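Local atomic coordinates of Oxidored_FMN domain-containing protein ([Pseudomonas] geniculata N1, PDB entry 6L6J), a protein that probably oxidises the amine 6-hydroxypseudooxynicotine, using FMN and a [4Fe-4S] cluster as redox cofactors and also holding ADP in a nucleotide-binding domain. Residues 179-185 with 232-236; 376-382 with 661-666; 401-405 with 445-450; 432-436 with 536-540. All blocks are in the same frame, centred on the assembly; numbering follows the deposited sequence.

Contact 1 of 4, residues 179-185 with 232-236; sequences QDFLDTR and RQTNL
The end of helix 177-182, after barrel strand 166-171, meets the loop between barrel strand 220-229 and helix 241-249 in the eight-stranded TIM barrel. These C-terminal strand ends probably form the FMN side, as in this family, the Gln-179 side chain being about 9 Å from the flavin. CA atoms pair Asp-183 with Leu-236 (6.7 Å) and Arg-185 with Thr-234 (5.9 Å). Gln-179, in a t rotamer, brings NE2 to 4.2 Å from Leu-236 CD1; its amide is hydrogen-bonded to Asn-174 and Ser-261. Leu-182 sets CB 4.2 Å from Leu-236 CD2. Asp-183 leaves helical geometry (phi/psi -82/115), and its OD1 accepts from Arg-185 N at 2.9 Å, an Asx turn; the same OD1 lies 3.4 Å from Thr-234 CB. Arg-185 extends (chi2 and chi3 t) across 232-234, where Gln-233 centres an inverse gamma turn closed by Thr-234 N to Arg-232 O, 2.8 Å. Arg-185 NE gives Gln-233 O a weak hydrogen bond of 3.4 Å, and Arg-185 NH2 lies 3.5 Å from like-charged Arg-232 NH1.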
loop_
_atom_site.group_PDB
_atom_site.type_symbol
_atom_site.label_atom_id
_atom_site.label_comp_id
_atom_site.label_asym_id
_atom_site.label_seq_id
_atom_site.Cartn_x
_atom_site.Cartn_y
_atom_site.Cartn_z
ATOM N N GLN A 179 13.365 -9.936 17.383
ATOM C CA GLN A 179 13.840 -8.521 17.302
ATOM C C GLN A 179 13.741 -7.904 18.703
ATOM O O GLN A 179 14.689 -7.232 19.105
ATOM C CB GLN A 179 13.054 -7.705 16.272
ATOM C CG GLN A 179 13.704 -6.366 15.975
ATOM C CD GLN A 179 13.060 -5.549 14.875
ATOM O OE1 GLN A 179 12.375 -6.063 13.981
ATOM N NE2 GLN A 179 13.305 -4.240 14.932
ATOM N N ASP A 180 12.641 -8.160 19.422
ATOM C CA ASP A 180 12.456 -7.720 20.831
ATOM C C ASP A 180 13.622 -8.241 21.680
ATOM O O ASP A 180 14.181 -7.468 22.466
ATOM C CB ASP A 180 11.102 -8.154 21.394
ATOM C CG ASP A 180 9.893 -7.475 20.749
ATOM O OD1 ASP A 180 10.091 -6.409 20.076
ATOM O OD2 ASP A 180 8.753 -8.024 20.898
ATOM N N PHE A 181 14.046 -9.482 21.493
ATOM C CA PHE A 181 15.191 -10.037 22.260
ATOM C C PHE A 181 16.480 -9.319 21.849
ATOM O O PHE A 181 17.250 -8.909 22.740
ATOM C CB PHE A 181 15.235 -11.558 22.140
ATOM C CG PHE A 181 14.483 -12.280 23.228
ATOM C CD1 PHE A 181 13.110 -12.373 23.197
ATOM C CD2 PHE A 181 15.163 -12.868 24.288
ATOM C CE1 PHE A 181 12.422 -13.066 24.185
ATOM C CE2 PHE A 181 14.475 -13.545 25.285
ATOM C CZ PHE A 181 13.106 -13.642 25.231
ATOM N N LEU A 182 16.695 -9.109 20.551
ATOM C CA LEU A 182 17.861 -8.352 20.003
ATOM C C LEU A 182 17.993 -6.935 20.581
ATOM O O LEU A 182 19.135 -6.470 20.737
ATOM C CB LEU A 182 17.675 -8.201 18.494
ATOM C CG LEU A 182 18.507 -9.114 17.622
ATOM C CD1 LEU A 182 18.354 -8.667 16.177
ATOM C CD2 LEU A 182 19.964 -9.109 18.078
ATOM N N ASP A 183 16.869 -6.236 20.746
ATOM C CA ASP A 183 16.783 -4.762 20.965
ATOM C C ASP A 183 17.045 -4.454 22.443
ATOM O O ASP A 183 16.207 -4.874 23.288
ATOM C CB ASP A 183 15.407 -4.241 20.525
ATOM C CG ASP A 183 15.314 -2.732 20.369
ATOM O OD1 ASP A 183 16.172 -2.036 20.966
ATOM O OD2 ASP A 183 14.393 -2.261 19.645
ATOM N N THR A 184 18.143 -3.748 22.749
ATOM C CA THR A 184 18.488 -3.304 24.134
ATOM C C THR A 184 17.430 -2.356 24.684
ATOM O O THR A 184 17.343 -2.268 25.912
ATOM C CB THR A 184 19.845 -2.606 24.243
ATOM O OG1 THR A 184 19.918 -1.622 23.215
ATOM C CG2 THR A 184 20.992 -3.583 24.124
ATOM N N ARG A 185 16.663 -1.687 23.824
ATOM C CA ARG A 185 15.535 -0.825 24.261
ATOM C C ARG A 185 14.378 -1.667 24.819
ATOM O O ARG A 185 13.592 -1.113 25.585
ATOM C CB ARG A 185 15.047 0.073 23.129
ATOM C CG ARG A 185 15.532 1.511 23.257
ATOM C CD ARG A 185 15.216 2.239 21.977
ATOM N NE ARG A 185 15.654 3.620 21.827
ATOM C CZ ARG A 185 15.223 4.643 22.554
ATOM N NH1 ARG A 185 15.671 5.863 22.296
ATOM N NH2 ARG A 185 14.374 4.451 23.550
ATOM N N ARG A 232 13.352 4.716 15.953
ATOM C CA ARG A 232 14.075 5.468 17.021
ATOM C C ARG A 232 15.514 4.946 17.069
ATOM O O ARG A 232 15.744 3.841 16.546
ATOM C CB ARG A 232 13.362 5.304 18.373
ATOM C CG ARG A 232 12.674 3.955 18.565
ATOM C CD ARG A 232 12.732 3.441 19.986
ATOM N NE ARG A 232 11.763 4.072 20.882
ATOM C CZ ARG A 232 11.322 3.556 22.042
ATOM N NH1 ARG A 232 11.756 2.382 22.479
ATOM N NH2 ARG A 232 10.436 4.225 22.763
ATOM N N GLN A 233 16.440 5.691 17.679
ATOM C CA GLN A 233 17.866 5.280 17.817
ATOM C C GLN A 233 17.970 4.188 18.893
ATOM O O GLN A 233 18.431 4.503 20.010
ATOM C CB GLN A 233 18.752 6.492 18.122
ATOM C CG GLN A 233 18.482 7.686 17.208
ATOM C CD GLN A 233 19.718 8.474 16.845
ATOM O OE1 GLN A 233 20.822 8.220 17.330
ATOM N NE2 GLN A 233 19.543 9.444 15.963
ATOM N N THR A 234 17.542 2.961 18.552
ATOM C CA THR A 234 17.567 1.736 19.409
ATOM C C THR A 234 18.958 1.067 19.343
ATOM O O THR A 234 19.192 0.142 20.158
ATOM C CB THR A 234 16.447 0.733 19.041
ATOM O OG1 THR A 234 16.616 0.282 17.697
ATOM C CG2 THR A 234 15.028 1.257 19.146
ATOM N N ASN A 235 19.837 1.507 18.423
ATOM C CA ASN A 235 21.233 1.010 18.197
ATOM C C ASN A 235 21.242 -0.324 17.424
ATOM O O ASN A 235 22.326 -0.945 17.312
ATOM C CB ASN A 235 22.039 0.898 19.498
ATOM C CG ASN A 235 22.378 2.247 20.094
ATOM O OD1 ASN A 235 22.344 3.267 19.404
ATOM N ND2 ASN A 235 22.711 2.263 21.374
ATOM N N LEU A 236 20.082 -0.755 16.909
ATOM C CA LEU A 236 19.958 -1.843 15.899
ATOM C C LEU A 236 20.182 -1.217 14.524
ATOM O O LEU A 236 19.185 -0.971 13.818
ATOM C CB LEU A 236 18.569 -2.500 15.964
ATOM C CG LEU A 236 18.198 -3.215 17.265
ATOM C CD1 LEU A 236 16.741 -3.670 17.226
ATOM C CD2 LEU A 236 19.122 -4.395 17.549
#

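Contact 2 of 4, residues 376-382 with 661-666; sequences WHPEKVP and RKAGMR
Trp-376 is the main buried residue, its indole laid along the last turns of helix 653-666 (m rotamer, chi2 -6°). Arg-661 passes beneath the ring: its CG sits 3.8 Å from the six-membered ring centroid and 11° off the normal, a CH-pi contact over the face. One turn on, Met-665 (m, m, m) brings SD to 5.0 Å from the five-membered ring centroid at an oblique 31°, a Met-aromatic contact, and CE to 3.9 Å from Trp-376 CD1. The same methionine receives the other end of the irregular segment 376-382, with Pro-382 CD 3.5 Å from Met-665 CE and Val-381 CG1 4.1 Å from Met-665 SD; the nearest CA pair is Val-381 to Met-665, 7.5 Å. Trp-376 NE1 and Arg-666 NH2, both donors, stand 3.1 Å apart without bonding. The Arg-661 guanidinium points onward to a salt bridge with Glu-402. The segment lines the C-terminal helix on its way to Rossmann strand 390-394, with Val-381 against Lys-409 and Arg-410 and Arg-661 against Thr-406, all of helix 398-410.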
loop_
_atom_site.group_PDB
_atom_site.type_symbol
_atom_site.label_atom_id
_atom_site.label_comp_id
_atom_site.label_asym_id
_atom_site.label_seq_id
_atom_site.Cartn_x
_atom_site.Cartn_y
_atom_site.Cartn_z
ATOM N N TRP A 376 -12.577 -10.934 -10.675
ATOM C CA TRP A 376 -11.755 -9.981 -11.477
ATOM C C TRP A 376 -10.330 -10.506 -11.627
ATOM O O TRP A 376 -9.681 -10.792 -10.600
ATOM C CB TRP A 376 -11.725 -8.589 -10.851
ATOM C CG TRP A 376 -13.046 -7.888 -10.892
ATOM C CD1 TRP A 376 -14.182 -8.308 -11.515
ATOM C CD2 TRP A 376 -13.365 -6.615 -10.306
ATOM N NE1 TRP A 376 -15.187 -7.398 -11.339
ATOM C CE2 TRP A 376 -14.720 -6.352 -10.599
ATOM C CE3 TRP A 376 -12.649 -5.686 -9.546
ATOM C CZ2 TRP A 376 -15.359 -5.180 -10.193
ATOM C CZ3 TRP A 376 -13.288 -4.543 -9.121
ATOM C CH2 TRP A 376 -14.618 -4.288 -9.456
ATOM N N HIS A 377 -9.860 -10.583 -12.869
ATOM C CA HIS A 377 -8.470 -10.976 -13.203
ATOM C C HIS A 377 -7.648 -9.719 -13.492
ATOM O O HIS A 377 -8.164 -8.702 -13.943
ATOM C CB HIS A 377 -8.477 -12.035 -14.323
ATOM C CG HIS A 377 -9.249 -13.257 -13.933
ATOM N ND1 HIS A 377 -9.015 -13.936 -12.727
ATOM C CD2 HIS A 377 -10.261 -13.914 -14.545
ATOM C CE1 HIS A 377 -9.839 -14.964 -12.637
ATOM N NE2 HIS A 377 -10.609 -14.974 -13.743
ATOM N N PRO A 378 -6.337 -9.746 -13.180
ATOM C CA PRO A 378 -5.432 -8.654 -13.542
ATOM C C PRO A 378 -5.340 -8.271 -15.026
ATOM O O PRO A 378 -5.237 -7.098 -15.271
ATOM C CB PRO A 378 -4.052 -9.119 -13.052
ATOM C CG PRO A 378 -4.209 -10.577 -12.684
ATOM C CD PRO A 378 -5.673 -10.787 -12.381
ATOM N N GLU A 379 -5.325 -9.238 -15.938
ATOM C CA GLU A 379 -5.175 -8.998 -17.403
ATOM C C GLU A 379 -6.426 -9.442 -18.173
ATOM O O GLU A 379 -6.892 -8.648 -19.006
ATOM C CB GLU A 379 -3.956 -9.722 -17.953
ATOM C CG GLU A 379 -2.667 -9.364 -17.228
ATOM C CD GLU A 379 -2.240 -7.900 -17.268
ATOM O OE1 GLU A 379 -2.682 -7.141 -18.150
ATOM O OE2 GLU A 379 -1.446 -7.526 -16.419
ATOM N N LYS A 380 -6.962 -10.635 -17.901
ATOM C CA LYS A 380 -8.060 -11.234 -18.706
ATOM C C LYS A 380 -9.397 -10.550 -18.402
ATOM O O LYS A 380 -9.659 -10.210 -17.234
ATOM C CB LYS A 380 -8.160 -12.740 -18.443
ATOM C CG LYS A 380 -7.001 -13.565 -18.987
ATOM C CD LYS A 380 -7.237 -15.056 -18.889
ATOM C CE LYS A 380 -7.301 -15.561 -17.459
ATOM N NZ LYS A 380 -7.027 -17.021 -17.380
ATOM N N VAL A 381 -10.229 -10.372 -19.426
ATOM C CA VAL A 381 -11.624 -9.873 -19.280
ATOM C C VAL A 381 -12.528 -10.812 -20.065
ATOM O O VAL A 381 -12.103 -11.435 -21.023
ATOM C CB VAL A 381 -11.769 -8.405 -19.731
ATOM C CG1 VAL A 381 -11.054 -7.450 -18.784
ATOM C CG2 VAL A 381 -11.308 -8.179 -21.166
ATOM N N PRO A 382 -13.800 -10.990 -19.650
ATOM C CA PRO A 382 -14.792 -11.666 -20.486
ATOM C C PRO A 382 -14.923 -10.944 -21.825
ATOM O O PRO A 382 -14.920 -9.714 -21.861
ATOM C CB PRO A 382 -16.106 -11.556 -19.696
ATOM C CG PRO A 382 -15.665 -11.331 -18.267
ATOM C CD PRO A 382 -14.355 -10.565 -18.353
ATOM N N ARG A 661 -13.608 -0.120 -13.151
ATOM C CA ARG A 661 -13.495 -1.574 -13.420
ATOM C C ARG A 661 -14.882 -2.206 -13.321
ATOM O O ARG A 661 -15.240 -2.957 -14.254
ATOM C CB ARG A 661 -12.536 -2.252 -12.434
ATOM C CG ARG A 661 -12.258 -3.717 -12.765
ATOM C CD ARG A 661 -11.473 -3.907 -14.057
ATOM N NE ARG A 661 -10.209 -4.588 -13.797
ATOM C CZ ARG A 661 -8.988 -4.107 -14.036
ATOM N NH1 ARG A 661 -8.842 -2.898 -14.556
ATOM N NH2 ARG A 661 -7.914 -4.837 -13.739
ATOM N N LYS A 662 -15.635 -1.897 -12.254
ATOM C CA LYS A 662 -16.977 -2.485 -11.985
ATOM C C LYS A 662 -17.893 -2.211 -13.183
ATOM O O LYS A 662 -18.425 -3.181 -13.757
ATOM C CB LYS A 662 -17.579 -1.936 -10.695
ATOM C CG LYS A 662 -18.838 -2.638 -10.214
ATOM C CD LYS A 662 -19.223 -2.206 -8.805
ATOM C CE LYS A 662 -20.664 -2.482 -8.431
ATOM N NZ LYS A 662 -21.099 -1.570 -7.343
ATOM N N ALA A 663 -18.012 -0.950 -13.594
ATOM C CA ALA A 663 -18.798 -0.563 -14.791
ATOM C C ALA A 663 -18.324 -1.403 -15.986
ATOM O O ALA A 663 -19.168 -2.046 -16.629
ATOM C CB ALA A 663 -18.676 0.921 -15.046
ATOM N N GLY A 664 -17.014 -1.428 -16.240
ATOM C CA GLY A 664 -16.397 -2.138 -17.379
ATOM C C GLY A 664 -16.738 -3.631 -17.429
ATOM O O GLY A 664 -16.879 -4.175 -18.537
ATOM N N MET A 665 -16.840 -4.284 -16.272
ATOM C CA MET A 665 -17.089 -5.750 -16.178
ATOM C C MET A 665 -18.602 -6.036 -16.179
ATOM O O MET A 665 -18.984 -7.076 -16.709
ATOM C CB MET A 665 -16.458 -6.330 -14.907
ATOM C CG MET A 665 -14.966 -6.134 -14.820
ATOM S SD MET A 665 -14.004 -7.189 -15.946
ATOM C CE MET A 665 -14.441 -8.815 -15.325
ATOM N N ARG A 666 -19.417 -5.158 -15.588
ATOM C CA ARG A 666 -20.870 -5.398 -15.389
ATOM C C ARG A 666 -21.638 -5.120 -16.686
ATOM O O ARG A 666 -22.723 -5.695 -16.830
ATOM C CB ARG A 666 -21.452 -4.569 -14.232
ATOM C CG ARG A 666 -20.819 -4.846 -12.876
ATOM C CD ARG A 666 -20.942 -6.267 -12.348
ATOM N NE ARG A 666 -19.958 -6.551 -11.287
ATOM C CZ ARG A 666 -18.879 -7.359 -11.386
ATOM N NH1 ARG A 666 -18.599 -8.025 -12.499
ATOM N NH2 ARG A 666 -18.095 -7.524 -10.334
#

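Contact 3 of 4, residues 401-405 with 445-450; sequences LEAAH and YRVGQL
A salt bridge joins Glu-402 to Arg-446: OE1 of Glu-402 accepts from Arg-446 NE at 2.9 Å and weakly from Arg-446 NH2 at 3.2 Å. Both charges have further partners, Glu-402 OE2 pairing with Arg-661 and Arg-446 NH2 donating to Gln-364 O. The aliphatic stem of Arg-446 (chi2 and chi3 t) lies along the neighbouring helix, its CD 3.9 Å from Leu-401 CB. These helices, 398-410 and 441-450, belong to a Rossmann-like domain, where the first begins within what is probably the GxGxxG turn that holds the ADP. Their local axes run in the same sense, 9.7 Å apart at a crossing angle of +31°, with CA pairs Leu-401 to Arg-446 (6.2 Å) and His-405 to Leu-450 (5.9 Å). His-405, in a t rotamer, is a knob in the hole formed by Tyr-445, Arg-446, Gln-449 and Leu-450, with its CE1 3.6 Å from Gln-449 CB. Leu-450 CD1 meets Leu-401 CD2 at 3.8 Å, while Leu-450 CD2 reaches Ala-404 CB at 4.0 Å.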
loop_
_atom_site.group_PDB
_atom_site.type_symbol
_atom_site.label_atom_id
_atom_site.label_comp_id
_atom_site.label_asym_id
_atom_site.label_seq_id
_atom_site.Cartn_x
_atom_site.Cartn_y
_atom_site.Cartn_z
ATOM N N LEU A 401 -11.197 6.744 -17.340
ATOM C CA LEU A 401 -10.068 6.069 -18.029
ATOM C C LEU A 401 -10.094 4.574 -17.732
ATOM O O LEU A 401 -9.690 3.796 -18.626
ATOM C CB LEU A 401 -8.736 6.664 -17.562
ATOM C CG LEU A 401 -8.418 8.036 -18.132
ATOM C CD1 LEU A 401 -7.198 8.625 -17.441
ATOM C CD2 LEU A 401 -8.206 7.954 -19.635
ATOM N N GLU A 402 -10.480 4.195 -16.513
ATOM C CA GLU A 402 -10.470 2.770 -16.094
ATOM C C GLU A 402 -11.637 2.049 -16.779
ATOM O O GLU A 402 -11.454 0.936 -17.205
ATOM C CB GLU A 402 -10.499 2.675 -14.566
ATOM C CG GLU A 402 -10.607 1.257 -14.050
ATOM C CD GLU A 402 -9.663 0.274 -14.711
ATOM O OE1 GLU A 402 -8.517 0.644 -14.964
ATOM O OE2 GLU A 402 -10.078 -0.866 -14.966
ATOM N N ALA A 403 -12.811 2.680 -16.854
ATOM C CA ALA A 403 -14.009 2.155 -17.564
ATOM C C ALA A 403 -13.690 1.938 -19.059
ATOM O O ALA A 403 -13.885 0.804 -19.548
ATOM C CB ALA A 403 -15.163 3.106 -17.384
ATOM N N ALA A 404 -13.205 2.994 -19.740
ATOM C CA ALA A 404 -12.803 2.991 -21.167
ATOM C C ALA A 404 -11.802 1.862 -21.388
ATOM O O ALA A 404 -12.104 0.955 -22.177
ATOM C CB ALA A 404 -12.222 4.317 -21.571
ATOM N N HIS A 405 -10.694 1.881 -20.653
ATOM C CA HIS A 405 -9.669 0.813 -20.704
ATOM C C HIS A 405 -10.359 -0.548 -20.631
ATOM O O HIS A 405 -10.122 -1.361 -21.545
ATOM C CB HIS A 405 -8.618 1.006 -19.615
ATOM C CG HIS A 405 -7.440 0.105 -19.751
ATOM N ND1 HIS A 405 -7.063 -0.432 -20.951
ATOM C CD2 HIS A 405 -6.557 -0.349 -18.839
ATOM C CE1 HIS A 405 -5.989 -1.186 -20.778
ATOM N NE2 HIS A 405 -5.660 -1.150 -19.484
ATOM N N TYR A 445 -0.336 5.131 -17.426
ATOM C CA TYR A 445 -0.652 3.696 -17.663
ATOM C C TYR A 445 -1.893 3.532 -18.564
ATOM O O TYR A 445 -1.858 2.768 -19.524
ATOM C CB TYR A 445 -0.902 2.911 -16.378
ATOM C CG TYR A 445 -1.327 1.505 -16.680
ATOM C CD1 TYR A 445 -0.445 0.629 -17.287
ATOM C CD2 TYR A 445 -2.630 1.067 -16.457
ATOM C CE1 TYR A 445 -0.829 -0.662 -17.617
ATOM C CE2 TYR A 445 -3.033 -0.220 -16.783
ATOM C CZ TYR A 445 -2.125 -1.084 -17.367
ATOM O OH TYR A 445 -2.469 -2.346 -17.707
ATOM N N ARG A 446 -2.972 4.237 -18.271
ATOM C CA ARG A 446 -4.275 4.018 -18.945
ATOM C C ARG A 446 -4.292 4.732 -20.300
ATOM O O ARG A 446 -4.794 4.141 -21.267
ATOM C CB ARG A 446 -5.422 4.454 -18.025
ATOM C CG ARG A 446 -5.678 3.477 -16.886
ATOM C CD ARG A 446 -6.582 3.996 -15.778
ATOM N NE ARG A 446 -6.737 2.926 -14.809
ATOM C CZ ARG A 446 -5.785 2.520 -13.974
ATOM N NH1 ARG A 446 -4.616 3.137 -13.948
ATOM N NH2 ARG A 446 -6.007 1.502 -13.162
ATOM N N VAL A 447 -3.755 5.948 -20.386
ATOM C CA VAL A 447 -3.673 6.685 -21.681
ATOM C C VAL A 447 -2.833 5.852 -22.662
ATOM O O VAL A 447 -3.320 5.624 -23.801
ATOM C CB VAL A 447 -3.094 8.092 -21.505
ATOM C CG1 VAL A 447 -2.823 8.762 -22.850
ATOM C CG2 VAL A 447 -4.007 8.954 -20.646
ATOM N N GLY A 448 -1.646 5.406 -22.237
ATOM C CA GLY A 448 -0.681 4.696 -23.093
ATOM C C GLY A 448 -1.237 3.395 -23.643
ATOM O O GLY A 448 -0.907 3.042 -24.780
ATOM N N GLN A 449 -2.064 2.705 -22.865
ATOM C CA GLN A 449 -2.771 1.473 -23.294
ATOM C C GLN A 449 -3.936 1.821 -24.222
ATOM O O GLN A 449 -4.127 1.089 -25.203
ATOM C CB GLN A 449 -3.263 0.717 -22.067
ATOM C CG GLN A 449 -2.119 0.161 -21.237
ATOM C CD GLN A 449 -1.401 -0.904 -22.005
ATOM O OE1 GLN A 449 -2.041 -1.769 -22.601
ATOM N NE2 GLN A 449 -0.080 -0.837 -22.011
ATOM N N LEU A 450 -4.694 2.875 -23.908
ATOM C CA LEU A 450 -5.940 3.239 -24.647
ATOM C C LEU A 450 -5.618 3.675 -26.080
ATOM O O LEU A 450 -6.277 3.183 -27.002
ATOM C CB LEU A 450 -6.702 4.342 -23.898
ATOM C CG LEU A 450 -7.678 3.847 -22.831
ATOM C CD1 LEU A 450 -8.117 4.974 -21.917
ATOM C CD2 LEU A 450 -8.894 3.188 -23.454
#

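Contact 4 of 4, residues 432-436 with 536-540; sequences RLPRL and VVADR. With SO4 (sulfate ion), chain E.
Val-536 forms the apolar centre: in its t rotamer, CG1 lies 3.5 Å from Leu-433 CB, 4.2 Å from Pro-434 CD and 4.2 Å from Leu-436 CD1, so one methyl is shared by three residues of the opposing loop. Val-536 CG1 also comes within 3.5 Å of Pro-434 O. The nearest CA pair is Pro-434 and Arg-540, 6.0 Å, the latter one helical turn after Val-536; Pro-434 CD rests 3.7 Å from Arg-540 CD, the aliphatic part of that arginine acting as a second apolar surface. The loop presents these side chains through a type II beta turn from Leu-433 to Leu-436, with Pro-434 at phi/psi -58/130, Arg-435 at 70/18, and Leu-436 N to Leu-433 O at 3.3 Å. The contact joins two domains: the turn lies between helices 426-430 and 441-450 of the Rossmann-like domain, and helix 533-542 belongs to the OYE-like second alpha/beta domain. At the edge, Arg-435 (chi1 p) extends toward the helix, where its NH1 donates to Asp-539 OD2 at 3.1 Å and 154°, a salt bridge. Asp-539 OD1 pairs with Arg-543, and Arg-435 NE donates to Arg-271 O. Away from the helix, Arg-432 NE donates at 2.7 Å to O2 of a sulfate ion, probably from the crystallisation liquor.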
loop_
_atom_site.group_PDB
_atom_site.type_symbol
_atom_site.label_atom_id
_atom_site.label_comp_id
_atom_site.label_asym_id
_atom_site.label_seq_id
_atom_site.Cartn_x
_atom_site.Cartn_y
_atom_site.Cartn_z
ATOM N N ARG A 432 0.814 17.553 -10.045
ATOM C CA ARG A 432 1.730 18.732 -10.041
ATOM C C ARG A 432 1.888 19.352 -8.646
ATOM O O ARG A 432 2.713 20.273 -8.520
ATOM C CB ARG A 432 1.213 19.791 -11.021
ATOM C CG ARG A 432 1.468 19.453 -12.486
ATOM C CD ARG A 432 0.484 20.181 -13.360
ATOM N NE ARG A 432 0.825 20.108 -14.765
ATOM C CZ ARG A 432 0.435 19.160 -15.623
ATOM N NH1 ARG A 432 -0.297 18.130 -15.226
ATOM N NH2 ARG A 432 0.800 19.237 -16.897
ATOM N N LEU A 433 1.127 18.901 -7.640
ATOM C CA LEU A 433 1.311 19.345 -6.230
ATOM C C LEU A 433 2.523 18.632 -5.635
ATOM O O LEU A 433 2.838 17.508 -6.017
ATOM C CB LEU A 433 0.061 19.030 -5.406
ATOM C CG LEU A 433 -1.185 19.841 -5.733
ATOM C CD1 LEU A 433 -2.355 19.333 -4.914
ATOM C CD2 LEU A 433 -0.958 21.325 -5.498
ATOM N N PRO A 434 3.228 19.231 -4.651
ATOM C CA PRO A 434 4.438 18.623 -4.106
ATOM C C PRO A 434 4.183 17.215 -3.541
ATOM O O PRO A 434 3.239 17.013 -2.795
ATOM C CB PRO A 434 4.869 19.578 -2.984
ATOM C CG PRO A 434 4.215 20.888 -3.338
ATOM C CD PRO A 434 2.895 20.495 -3.973
ATOM N N ARG A 435 5.039 16.301 -3.981
ATOM C CA ARG A 435 5.259 14.878 -3.589
ATOM C C ARG A 435 4.101 13.983 -4.029
ATOM O O ARG A 435 4.139 12.806 -3.657
ATOM C CB ARG A 435 5.782 14.723 -2.155
ATOM C CG ARG A 435 4.892 15.126 -1.003
ATOM C CD ARG A 435 5.689 15.827 0.098
ATOM N NE ARG A 435 6.951 15.169 0.358
ATOM C CZ ARG A 435 7.980 15.674 1.035
ATOM N NH1 ARG A 435 7.896 16.862 1.591
ATOM N NH2 ARG A 435 9.087 14.964 1.190
ATOM N N LEU A 436 3.282 14.441 -4.977
ATOM C CA LEU A 436 2.165 13.649 -5.549
ATOM C C LEU A 436 2.463 13.287 -6.999
ATOM O O LEU A 436 1.540 12.911 -7.710
ATOM C CB LEU A 436 0.872 14.469 -5.474
ATOM C CG LEU A 436 0.193 14.568 -4.112
ATOM C CD1 LEU A 436 -1.259 14.946 -4.312
ATOM C CD2 LEU A 436 0.306 13.273 -3.314
ATOM N N VAL A 536 -0.653 18.452 1.788
ATOM C CA VAL A 536 0.008 18.742 0.489
ATOM C C VAL A 536 -0.086 20.250 0.216
ATOM O O VAL A 536 0.913 20.814 -0.268
ATOM C CB VAL A 536 -0.557 17.852 -0.642
ATOM C CG1 VAL A 536 -0.006 18.211 -2.007
ATOM C CG2 VAL A 536 -0.282 16.384 -0.361
ATOM N N VAL A 537 -1.214 20.897 0.521
ATOM C CA VAL A 537 -1.374 22.352 0.219
ATOM C C VAL A 537 -0.427 23.095 1.162
ATOM O O VAL A 537 0.311 23.953 0.683
ATOM C CB VAL A 537 -2.826 22.875 0.264
ATOM C CG1 VAL A 537 -3.737 22.120 -0.681
ATOM C CG2 VAL A 537 -3.414 22.867 1.634
ATOM N N ALA A 538 -0.375 22.684 2.423
ATOM C CA ALA A 538 0.530 23.243 3.455
ATOM C C ALA A 538 1.950 23.281 2.891
ATOM O O ALA A 538 2.558 24.362 2.852
ATOM C CB ALA A 538 0.460 22.413 4.718
ATOM N N ASP A 539 2.427 22.127 2.418
ATOM C CA ASP A 539 3.781 21.949 1.840
ATOM C C ASP A 539 3.953 22.946 0.697
ATOM O O ASP A 539 4.916 23.706 0.727
ATOM C CB ASP A 539 4.004 20.516 1.367
ATOM C CG ASP A 539 5.468 20.120 1.345
ATOM O OD1 ASP A 539 6.276 20.888 0.791
ATOM O OD2 ASP A 539 5.793 19.075 1.926
ATOM N N ARG A 540 3.034 22.933 -0.261
ATOM C CA ARG A 540 3.024 23.850 -1.428
ATOM C C ARG A 540 3.185 25.288 -0.941
ATOM O O ARG A 540 3.973 26.035 -1.554
ATOM C CB ARG A 540 1.715 23.684 -2.199
ATOM C CG ARG A 540 1.573 24.594 -3.404
ATOM C CD ARG A 540 2.406 24.088 -4.557
ATOM N NE ARG A 540 2.179 24.917 -5.734
ATOM C CZ ARG A 540 2.941 25.953 -6.109
ATOM N NH1 ARG A 540 4.019 26.299 -5.404
ATOM N NH2 ARG A 540 2.610 26.621 -7.211
HETATM S S SO4 E . 3.091 22.731 -16.743
HETATM O O1 SO4 E . 3.776 21.952 -17.780
HETATM O O2 SO4 E . 1.845 22.066 -16.342
HETATM O O3 SO4 E . 3.968 22.846 -15.581
HETATM O O4 SO4 E . 2.784 24.062 -17.262
#

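How the contacts relate
Contacts 2 and 3 form one continuous region, their centres about 13 Å apart, because Glu-402 bridges Arg-661 of contact 2 and Arg-446 of contact 3: Arg-661 NH1 to Glu-402 OE2 is 2.4 Å, a salt bridge, while Arg-446 takes the other oxygen. This region lies near two cofactors: the side chain of Arg-661 is about 11 Å from the [4Fe-4S] cluster and about 13 Å from ADP. Contact 4 approaches the cluster, with the Leu-436 side chain about 11 Å away; its nearest atoms are about 11 Å from contact 3. Contact 1 is remote, its centre about 46 Å from that of contact 2, and belongs to the FMN side.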